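PDB 5YI6: CRISPR-associated endoribonuclease Cas6 1 from Methanocaldococcus jannaschii DSM 2661, which probably acts as an endoribonuclease that cuts CRISPR transcripts into the crRNAs used in adaptive defence against viruses and other mobile genetic elements. Local coordinates for residues A[4-8]-A[118-122]; A[83-87]-A[220-224]; A[121-125]-A[215-219]; A[182-188]-A[207-213]. The contacts are given in a common frame with arbitrary orientation. Numbering follows the deposited sequence.

Contact 1: residues A[4-8]-A[118-122]; sequences SMRIE and ILPIP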
# COMPACT_ATOMS: atom_id res chain seq x y z
N SER A 4 15.68 -2.04 -2.69
CA SER A 4 14.23 -2.16 -2.63
C SER A 4 13.69 -3.00 -3.80
O SER A 4 14.41 -3.33 -4.75
CB SER A 4 13.58 -0.76 -2.62
OG SER A 4 13.77 -0.07 -3.84
N MET A 5 12.39 -3.31 -3.73
CA MET A 5 11.80 -4.04 -4.84
C MET A 5 10.31 -3.77 -4.86
O MET A 5 9.66 -3.72 -3.80
CB MET A 5 12.06 -5.55 -4.75
CG MET A 5 11.60 -6.31 -5.98
SD MET A 5 12.17 -8.01 -5.81
CE MET A 5 11.71 -8.63 -7.44
N ARG A 6 9.79 -3.57 -6.07
CA ARG A 6 8.36 -3.45 -6.33
C ARG A 6 7.96 -4.50 -7.36
O ARG A 6 8.66 -4.69 -8.37
CB ARG A 6 7.99 -2.06 -6.85
CG ARG A 6 6.50 -1.96 -7.28
CD ARG A 6 6.10 -0.54 -7.71
NE ARG A 6 6.24 0.39 -6.57
CZ ARG A 6 5.45 1.45 -6.38
NH1 ARG A 6 4.47 1.73 -7.25
NH2 ARG A 6 5.61 2.23 -5.30
N ILE A 7 6.84 -5.19 -7.12
CA ILE A 7 6.32 -6.15 -8.09
C ILE A 7 4.85 -5.86 -8.36
O ILE A 7 4.12 -5.29 -7.54
CB ILE A 7 6.51 -7.63 -7.67
CG1 ILE A 7 5.78 -7.94 -6.38
CG2 ILE A 7 8.03 -8.01 -7.50
CD1 ILE A 7 4.40 -8.51 -6.54
N GLU A 8 4.45 -6.21 -9.55
CA GLU A 8 3.06 -6.24 -9.98
C GLU A 8 2.61 -7.69 -10.06
O GLU A 8 3.05 -8.43 -10.95
CB GLU A 8 2.97 -5.54 -11.33
CG GLU A 8 1.56 -5.69 -11.96
CD GLU A 8 1.57 -5.25 -13.40
OE1 GLU A 8 1.67 -6.12 -14.31
OE2 GLU A 8 1.48 -4.04 -13.63
N ILE A 118 8.47 -7.51 -12.43
CA ILE A 118 9.41 -6.69 -11.67
C ILE A 118 9.33 -5.24 -12.14
O ILE A 118 9.40 -4.98 -13.35
CB ILE A 118 10.83 -7.23 -11.83
CG1 ILE A 118 10.93 -8.65 -11.27
CG2 ILE A 118 11.87 -6.25 -11.16
CD1 ILE A 118 12.20 -9.38 -11.76
N LEU A 119 9.19 -4.30 -11.21
CA LEU A 119 9.06 -2.88 -11.54
C LEU A 119 10.26 -2.15 -10.96
O LEU A 119 10.27 -1.80 -9.76
CB LEU A 119 7.75 -2.29 -11.01
CG LEU A 119 6.52 -2.99 -11.59
CD1 LEU A 119 5.22 -2.51 -10.95
CD2 LEU A 119 6.46 -2.74 -13.09
N PRO A 120 11.26 -1.84 -11.78
CA PRO A 120 12.41 -1.08 -11.28
C PRO A 120 11.98 0.30 -10.81
O PRO A 120 11.08 0.92 -11.38
CB PRO A 120 13.33 -0.98 -12.51
CG PRO A 120 12.97 -2.18 -13.35
CD PRO A 120 11.47 -2.34 -13.16
N ILE A 121 12.70 0.78 -9.82
CA ILE A 121 12.39 2.09 -9.22
C ILE A 121 12.63 3.19 -10.25
O ILE A 121 13.60 3.11 -11.03
CB ILE A 121 13.25 2.30 -7.97
CG1 ILE A 121 12.84 3.57 -7.24
CG2 ILE A 121 14.73 2.42 -8.32
CD1 ILE A 121 12.17 3.29 -5.96
N PRO A 122 11.77 4.20 -10.32
CA PRO A 122 12.05 5.34 -11.20
C PRO A 122 13.36 6.02 -10.81
O PRO A 122 13.73 6.09 -9.64
CB PRO A 122 10.85 6.26 -10.98
CG PRO A 122 9.74 5.33 -10.52
CD PRO A 122 10.44 4.30 -9.69
O HOH W 1 11.78 -2.75 -7.95

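Contact 2: residues A[83-87]-A[220-224]; sequences ISSPN and FGYEC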
# COMPACT_ATOMS: atom_id res chain seq x y z
N ILE A 83 2.93 -4.55 -4.93
CA ILE A 83 3.46 -4.79 -3.59
C ILE A 83 4.91 -4.33 -3.61
O ILE A 83 5.63 -4.59 -4.58
CB ILE A 83 3.43 -6.29 -3.18
CG1 ILE A 83 2.08 -6.94 -3.51
CG2 ILE A 83 3.77 -6.42 -1.68
CD1 ILE A 83 1.97 -8.49 -3.15
N SER A 84 5.33 -3.63 -2.56
CA SER A 84 6.71 -3.12 -2.58
C SER A 84 7.27 -3.04 -1.17
O SER A 84 6.54 -2.91 -0.18
CB SER A 84 6.81 -1.74 -3.23
OG SER A 84 6.06 -0.77 -2.49
N SER A 85 8.60 -3.06 -1.10
CA SER A 85 9.27 -2.92 0.19
C SER A 85 10.68 -2.39 -0.04
O SER A 85 11.31 -2.73 -1.06
CB SER A 85 9.34 -4.26 0.93
OG SER A 85 10.05 -4.13 2.17
N PRO A 86 11.24 -1.61 0.90
CA PRO A 86 12.68 -1.35 0.83
C PRO A 86 13.50 -2.61 1.12
O PRO A 86 14.71 -2.59 0.94
CB PRO A 86 12.91 -0.24 1.89
CG PRO A 86 11.74 -0.41 2.89
CD PRO A 86 10.57 -0.86 2.00
N ASN A 87 12.86 -3.71 1.55
CA ASN A 87 13.54 -4.98 1.81
C ASN A 87 13.26 -5.94 0.65
O ASN A 87 12.18 -6.54 0.56
CB ASN A 87 13.06 -5.59 3.13
CG ASN A 87 13.85 -6.83 3.51
OD1 ASN A 87 14.18 -7.65 2.66
ND2 ASN A 87 14.19 -6.95 4.78
N PHE A 220 12.60 5.94 -0.52
CA PHE A 220 12.11 5.14 0.60
C PHE A 220 10.60 5.25 0.76
O PHE A 220 9.92 4.25 0.98
CB PHE A 220 12.82 5.56 1.89
CG PHE A 220 12.35 4.84 3.10
CD1 PHE A 220 12.75 3.53 3.34
CD2 PHE A 220 11.50 5.49 4.04
CE1 PHE A 220 12.30 2.83 4.51
CE2 PHE A 220 11.04 4.81 5.20
CZ PHE A 220 11.47 3.49 5.44
N GLY A 221 10.04 6.46 0.66
CA GLY A 221 8.57 6.56 0.69
C GLY A 221 7.91 5.83 -0.48
O GLY A 221 6.85 5.22 -0.35
N TYR A 222 8.56 5.86 -1.64
CA TYR A 222 8.03 5.19 -2.82
C TYR A 222 7.93 3.68 -2.60
O TYR A 222 6.96 3.05 -3.03
CB TYR A 222 8.93 5.51 -4.02
CG TYR A 222 8.26 5.20 -5.34
CD1 TYR A 222 7.36 6.10 -5.90
CD2 TYR A 222 8.53 4.02 -6.01
CE1 TYR A 222 6.72 5.82 -7.15
CE2 TYR A 222 7.93 3.71 -7.25
CZ TYR A 222 7.01 4.62 -7.79
OH TYR A 222 6.40 4.37 -9.00
N GLU A 223 8.92 3.07 -1.94
CA GLU A 223 8.83 1.61 -1.79
C GLU A 223 8.25 1.15 -0.45
O GLU A 223 7.71 0.05 -0.36
CB GLU A 223 10.17 0.96 -2.11
CG GLU A 223 10.62 1.24 -3.61
CD GLU A 223 9.64 0.78 -4.79
OE1 GLU A 223 8.40 0.68 -4.65
OE2 GLU A 223 10.13 0.54 -5.93
N CYS A 224 8.32 1.97 0.59
CA CYS A 224 7.75 1.60 1.88
C CYS A 224 6.30 2.04 2.03
O CYS A 224 5.53 1.43 2.79
CB CYS A 224 8.56 2.23 3.02
SG CYS A 224 8.11 1.60 4.70

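Contact 3: residues A[121-125]-A[215-219]; sequences IPKKF and YDLIK. With PO4 (phosphate ion), chain L.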
# COMPACT_ATOMS: atom_id res chain seq x y z
N ILE A 121 12.70 0.78 -9.82
CA ILE A 121 12.39 2.09 -9.22
C ILE A 121 12.63 3.19 -10.25
O ILE A 121 13.60 3.11 -11.03
CB ILE A 121 13.25 2.30 -7.97
CG1 ILE A 121 12.84 3.57 -7.24
CG2 ILE A 121 14.73 2.42 -8.32
CD1 ILE A 121 12.17 3.29 -5.96
N PRO A 122 11.77 4.20 -10.32
CA PRO A 122 12.05 5.34 -11.20
C PRO A 122 13.36 6.02 -10.81
O PRO A 122 13.73 6.09 -9.64
CB PRO A 122 10.85 6.26 -10.98
CG PRO A 122 9.74 5.33 -10.52
CD PRO A 122 10.44 4.30 -9.69
N LYS A 123 14.09 6.49 -11.82
CA LYS A 123 15.35 7.17 -11.58
C LYS A 123 15.16 8.61 -11.15
O LYS A 123 16.12 9.23 -10.69
CB LYS A 123 16.22 7.13 -12.85
CG LYS A 123 16.81 5.76 -13.17
CD LYS A 123 17.74 5.83 -14.38
CE LYS A 123 16.98 5.92 -15.71
NZ LYS A 123 16.21 4.69 -16.08
N LYS A 124 13.96 9.16 -11.31
CA LYS A 124 13.63 10.51 -10.87
C LYS A 124 12.15 10.58 -10.49
O LYS A 124 11.33 9.82 -11.01
CB LYS A 124 13.94 11.53 -11.98
CG LYS A 124 13.09 11.32 -13.22
CD LYS A 124 13.63 12.07 -14.45
CE LYS A 124 12.78 11.75 -15.69
NZ LYS A 124 13.17 12.51 -16.91
N PHE A 125 11.83 11.43 -9.52
CA PHE A 125 10.46 11.61 -9.08
C PHE A 125 10.02 13.03 -9.33
O PHE A 125 10.79 13.97 -9.16
CB PHE A 125 10.29 11.32 -7.60
CG PHE A 125 10.65 9.93 -7.24
CD1 PHE A 125 9.84 8.87 -7.63
CD2 PHE A 125 11.80 9.69 -6.51
CE1 PHE A 125 10.17 7.58 -7.28
CE2 PHE A 125 12.15 8.40 -6.18
CZ PHE A 125 11.33 7.35 -6.55
N TYR A 215 16.48 12.48 -3.18
CA TYR A 215 15.99 11.31 -3.90
C TYR A 215 15.92 10.07 -3.01
O TYR A 215 14.92 9.35 -3.04
CB TYR A 215 16.88 11.06 -5.11
CG TYR A 215 16.55 9.79 -5.86
CD1 TYR A 215 15.51 9.74 -6.78
CD2 TYR A 215 17.30 8.64 -5.66
CE1 TYR A 215 15.24 8.57 -7.49
CE2 TYR A 215 17.01 7.46 -6.34
CZ TYR A 215 15.98 7.44 -7.25
OH TYR A 215 15.72 6.27 -7.94
N ASP A 216 16.95 9.81 -2.20
CA ASP A 216 16.95 8.56 -1.42
C ASP A 216 15.81 8.52 -0.40
O ASP A 216 15.25 7.44 -0.14
CB ASP A 216 18.31 8.38 -0.73
CG ASP A 216 19.39 7.95 -1.69
OD1 ASP A 216 19.07 7.59 -2.83
OD2 ASP A 216 20.58 8.02 -1.31
N LEU A 217 15.43 9.66 0.16
CA LEU A 217 14.30 9.67 1.09
C LEU A 217 12.97 9.50 0.35
O LEU A 217 12.08 8.79 0.82
CB LEU A 217 14.31 10.96 1.91
CG LEU A 217 13.21 11.13 2.96
CD1 LEU A 217 13.15 9.94 3.92
CD2 LEU A 217 13.42 12.43 3.74
N ILE A 218 12.80 10.20 -0.77
CA ILE A 218 11.57 10.02 -1.55
C ILE A 218 11.44 8.57 -2.01
O ILE A 218 10.35 7.98 -1.97
CB ILE A 218 11.56 11.00 -2.74
CG1 ILE A 218 11.52 12.45 -2.21
CG2 ILE A 218 10.35 10.72 -3.66
CD1 ILE A 218 11.78 13.51 -3.32
N LYS A 219 12.56 7.96 -2.43
CA LYS A 219 12.59 6.58 -2.88
C LYS A 219 12.19 5.63 -1.76
O LYS A 219 11.51 4.62 -2.00
CB LYS A 219 14.01 6.25 -3.37
CG LYS A 219 14.27 4.80 -3.64
CD LYS A 219 15.69 4.57 -4.16
CE LYS A 219 15.91 3.09 -4.46
NZ LYS A 219 15.80 2.22 -3.25
P PO4 L . 13.85 14.31 -7.24
O1 PO4 L . 14.68 14.01 -6.01
O2 PO4 L . 12.43 14.61 -6.82
O3 PO4 L . 14.43 15.51 -7.96
O4 PO4 L . 13.88 13.10 -8.17

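Contact 4: residues A[182-188]-A[207-213]; sequences FEFEVLK and MVFKVWG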
# COMPACT_ATOMS: atom_id res chain seq x y z
N PHE A 182 12.61 16.19 2.33
CA PHE A 182 11.89 16.37 1.08
C PHE A 182 10.75 17.34 1.35
O PHE A 182 10.45 17.67 2.50
CB PHE A 182 11.39 15.03 0.51
CG PHE A 182 10.14 14.50 1.19
CD1 PHE A 182 8.91 14.58 0.55
CD2 PHE A 182 10.19 13.90 2.45
CE1 PHE A 182 7.76 14.08 1.15
CE2 PHE A 182 9.05 13.38 3.04
CZ PHE A 182 7.83 13.48 2.40
N GLU A 183 10.14 17.82 0.26
CA GLU A 183 8.97 18.69 0.33
C GLU A 183 7.98 18.23 -0.74
O GLU A 183 8.32 17.43 -1.62
CB GLU A 183 9.35 20.17 0.10
CG GLU A 183 10.52 20.65 0.96
CD GLU A 183 10.17 20.85 2.43
OE1 GLU A 183 8.97 20.79 2.80
OE2 GLU A 183 11.11 21.11 3.22
N PHE A 184 6.76 18.73 -0.64
CA PHE A 184 5.76 18.33 -1.61
C PHE A 184 4.69 19.38 -1.75
O PHE A 184 4.52 20.26 -0.91
CB PHE A 184 5.16 16.95 -1.26
CG PHE A 184 4.36 16.91 0.01
CD1 PHE A 184 2.98 16.98 -0.00
CD2 PHE A 184 5.01 16.67 1.24
CE1 PHE A 184 2.24 16.88 1.21
CE2 PHE A 184 4.29 16.56 2.42
CZ PHE A 184 2.90 16.66 2.42
N GLU A 185 3.93 19.26 -2.84
CA GLU A 185 2.79 20.12 -3.08
C GLU A 185 1.64 19.23 -3.50
O GLU A 185 1.75 18.48 -4.48
CB GLU A 185 3.09 21.17 -4.14
CG GLU A 185 1.87 22.02 -4.45
CD GLU A 185 2.08 22.98 -5.61
OE1 GLU A 185 3.23 23.07 -6.12
OE2 GLU A 185 1.10 23.65 -6.01
N VAL A 186 0.54 19.32 -2.76
CA VAL A 186 -0.65 18.54 -3.06
C VAL A 186 -1.35 19.18 -4.25
O VAL A 186 -1.72 20.36 -4.21
CB VAL A 186 -1.58 18.46 -1.84
CG1 VAL A 186 -2.87 17.65 -2.17
CG2 VAL A 186 -0.85 17.87 -0.67
N LEU A 187 -1.54 18.41 -5.32
CA LEU A 187 -2.25 18.91 -6.48
C LEU A 187 -3.73 18.61 -6.39
O LEU A 187 -4.55 19.40 -6.88
CB LEU A 187 -1.69 18.30 -7.76
CG LEU A 187 -0.19 18.49 -7.93
CD1 LEU A 187 0.25 17.86 -9.20
CD2 LEU A 187 0.15 19.99 -7.91
N LYS A 188 -4.08 17.49 -5.77
CA LYS A 188 -5.48 17.10 -5.70
C LYS A 188 -5.63 16.06 -4.60
O LYS A 188 -4.74 15.24 -4.41
CB LYS A 188 -5.92 16.52 -7.06
CG LYS A 188 -7.35 16.00 -7.14
CD LYS A 188 -7.51 15.19 -8.44
CE LYS A 188 -8.95 14.69 -8.62
NZ LYS A 188 -9.19 14.11 -9.98
N MET A 207 -4.65 10.91 -3.26
CA MET A 207 -4.09 12.21 -3.60
C MET A 207 -3.02 12.12 -4.68
O MET A 207 -2.43 11.06 -4.94
CB MET A 207 -3.54 12.94 -2.36
CG MET A 207 -2.51 12.17 -1.62
SD MET A 207 -2.19 12.96 0.00
CE MET A 207 -1.29 14.37 -0.50
N VAL A 208 -2.82 13.27 -5.32
CA VAL A 208 -1.80 13.49 -6.33
C VAL A 208 -0.95 14.65 -5.83
O VAL A 208 -1.49 15.70 -5.42
CB VAL A 208 -2.41 13.84 -7.70
CG1 VAL A 208 -1.30 14.00 -8.72
CG2 VAL A 208 -3.40 12.77 -8.13
N PHE A 209 0.38 14.47 -5.88
CA PHE A 209 1.26 15.49 -5.30
C PHE A 209 2.60 15.50 -6.01
O PHE A 209 3.07 14.48 -6.52
CB PHE A 209 1.46 15.31 -3.77
CG PHE A 209 2.01 13.95 -3.31
CD1 PHE A 209 3.30 13.85 -2.81
CD2 PHE A 209 1.20 12.82 -3.29
CE1 PHE A 209 3.80 12.62 -2.34
CE2 PHE A 209 1.69 11.59 -2.84
CZ PHE A 209 2.99 11.49 -2.35
N LYS A 210 3.20 16.68 -6.08
CA LYS A 210 4.55 16.87 -6.59
C LYS A 210 5.53 16.75 -5.43
O LYS A 210 5.21 17.18 -4.33
CB LYS A 210 4.69 18.25 -7.21
CG LYS A 210 4.07 18.39 -8.58
CD LYS A 210 4.47 19.71 -9.22
CE LYS A 210 3.62 20.85 -8.67
NZ LYS A 210 4.16 21.50 -7.43
N VAL A 211 6.71 16.19 -5.69
CA VAL A 211 7.73 16.06 -4.65
C VAL A 211 9.05 16.62 -5.14
O VAL A 211 9.36 16.60 -6.33
CB VAL A 211 7.97 14.61 -4.17
CG1 VAL A 211 6.82 14.11 -3.37
CG2 VAL A 211 8.28 13.67 -5.40
N TRP A 212 9.86 17.08 -4.18
CA TRP A 212 11.22 17.46 -4.49
C TRP A 212 12.03 17.30 -3.20
O TRP A 212 11.48 17.15 -2.10
CB TRP A 212 11.27 18.89 -5.08
CG TRP A 212 10.76 20.00 -4.17
CD1 TRP A 212 11.52 20.79 -3.34
CD2 TRP A 212 9.42 20.46 -4.03
NE1 TRP A 212 10.74 21.69 -2.70
CE2 TRP A 212 9.44 21.51 -3.10
CE3 TRP A 212 8.19 20.07 -4.59
CZ2 TRP A 212 8.30 22.20 -2.73
CZ3 TRP A 212 7.05 20.74 -4.22
CH2 TRP A 212 7.11 21.80 -3.28
N GLY A 213 13.36 17.32 -3.34
CA GLY A 213 14.25 17.10 -2.21
C GLY A 213 15.17 15.93 -2.46
O GLY A 213 15.55 15.65 -3.59

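Contact 1: residues A[4-8]-A[118-122]
Residues 4-8 open the first strand of the N-terminal domain, and residues 118-122 leave its antiparallel neighbour for the linker into the C-terminal domain. The register is fading: Ile7 and Ile118 form a non-hydrogen-bonded pair, Leu119 N donates to Arg6 O (2.9 Å), and then a water takes over, accepting from Arg6 N (2.9 Å) and donating to Leu119 O (2.5 Å). Met5 is extended, all three chi angles t, so that although its CA-to-CB bond points away, CE reaches CG1 of Ile118 (3.9 Å); Met5 and Ile7 both touch helix 88-101. On the other face Leu119, chi1 m and chi2 t, lays CD1 3.9 Å from Arg6 CD and 3.8 Å from Glu8 CB, packing on aliphatic parts of two charged residues. Arg6 runs t, t and then turns at chi3 (m), which directs its guanidinium to Glu223 (salt bridge) and to the carbonyls of Tyr222 and Val237, while Glu8 pairs with Arg63. Ser4 OG, 4.3 Å from Ile121 CD1, is hydrogen-bonded to Lys219 NZ. Side chains thus meet mainly as hydrocarbon, backbones share one hydrogen bond and a water, and Arg6 spends its charge tying this strand to the C-terminal domain.

Contact 2: residues A[83-87]-A[220-224]
A strand side chain bonds to a helix backbone here: Ser84 OG, with chi1 p, donates to the carbonyl O of Glu223 in the last turn of helix 215-224, 2.8 Å away. Glu223 O also sits 3.3 Å from Ser85 N and 3.2 Å from Ser84 O, neither of them a hydrogen bond. Strand 83-85 and helix 220-224 approach to 6.7 Å between axes, with their directions 133° apart. Most Cas6 proteins carry two ferredoxin-like (RAMP) domains in tandem, and this buried contact joins the sheet of the first to the second helix of the second. Pro86 wedges in beyond the strand, CG 3.7 Å from Phe220 CE1 and CD 3.8 Å from Cys224 CB; Phe220 in turn meets Tyr170 edge-to-face. Glu223 brings OE1 within 3.2 Å of Ser84 CB, but its carboxylate pairs with Arg6. Ser85 points away from the helix, and its OG accepts from Asn87 N (2.9 Å) in an ST turn that leads to Asn87, the N-cap of helix 88-101.

Contact 3: residues A[121-125]-A[215-219]
The linker between the two ferredoxin-like domains of this Cas6 packs here on the first turn of helix 215-224, the second helix of the C-terminal domain. Ile121 starts the contact by pointing at the helix, its CD1 3.5 Å from CG of Lys219, whose extended aliphatic chain carries NZ on to Ser4. Pro122 contributes its backbone: the carbonyl O accepts a short hydrogen bond from Tyr215 OH (2.6 Å). Lys123 and Lys124 turn their CA-to-CB bonds away from the helix, but the chain between them passes along the tyrosine ring, with Lys123 O 3.4 Å from Tyr215 CE1. Phe125 then turns back toward the helix. Its ring lies nearly parallel to that of Tyr215 (24° between planes, centroids 5.3 Å apart) but is slid so far aside that the two barely overlap; Phe125 CE2 comes to 3.4 Å from Tyr215 CE1. Phe125 CD2 also rests 3.4 Å from Ile218 CG2, and Phe125 meets Tyr222 and Val211 as well, so it fills the space between helix and sheet. A phosphate, probably from the crystallisation liquor, sits beside the helix start, where its O4 accepts an almost linear hydrogen bond (176°) from Phe125 N at 3.0 Å.

Contact 4: residues A[182-188]-A[207-213]
Seven backbone hydrogen bonds bind these antiparallel strands. Glu183 and Trp212 exchange two (Glu183 N to Trp212 O 2.8 Å, Trp212 N to Glu183 O 3.0 Å), as do Glu185 and Lys210 (Glu185 N to Lys210 O 2.9 Å, Lys210 N to Glu185 O 2.8 Å). The ladder then slips by one residue: Leu187 N (2.7 Å) and Lys188 N (3.2 Å) both donate to Val208 O, a classic beta bulge, before Val208 N donates to Lys188 O (2.9 Å). Glu185 and Lys210 also form a salt bridge, although the modelled 2.2 Å between OE1 and NZ is too short and leaves both atoms uncertain. On that same face the Trp212 ring turns one face to Glu183 CB and Phe184 N, Glu183 CB making a CH-pi contact 3.8 Å from the centroid of the five-membered ring. The opposite face is apolar: Phe184 CB touches Val211 CG1 and Phe209 CD1 (both 3.9 Å), and Val186 CG2 lies 3.5 Å from Met207 CE. Phe184 and Met207 meet helix 158-174 there. At the end Gly213 has phi +122°, and a CB would lie 2.6 Å from Phe182 CA, so a side chain would clash. This is the beta2-beta3 hairpin of the C-terminal ferredoxin-like domain: strand 182-195 forms an edge of the sheet, and 201-213 lies between it and strand 127-130.

Overall arrangement
Contacts 1, 2 and 3 form one continuous patch where the two ferredoxin-like domains meet. Contacts 1 and 2 (centres about 9 Å apart) share the N-terminal sheet through neighbouring strands 5-12 and 78-85; contacts 1 and 3 share Ile121 and Pro122; contacts 2 and 3 use successive turns of helix 215-224. Contact 4 stays within the C-terminal domain, its centre about 21 Å from that of contact 1, but it touches contact 3: Ile218 CG1 lies 3.8 Å from Phe182 CB. Its strand 201-213 leads straight into the helix. Contact 2 is nearest the presumed catalytic site, with the Cys224 side chain about 8 Å from that of Lys53, the probable transition-state stabiliser; contacts 1, 3 and 4 lie away from it.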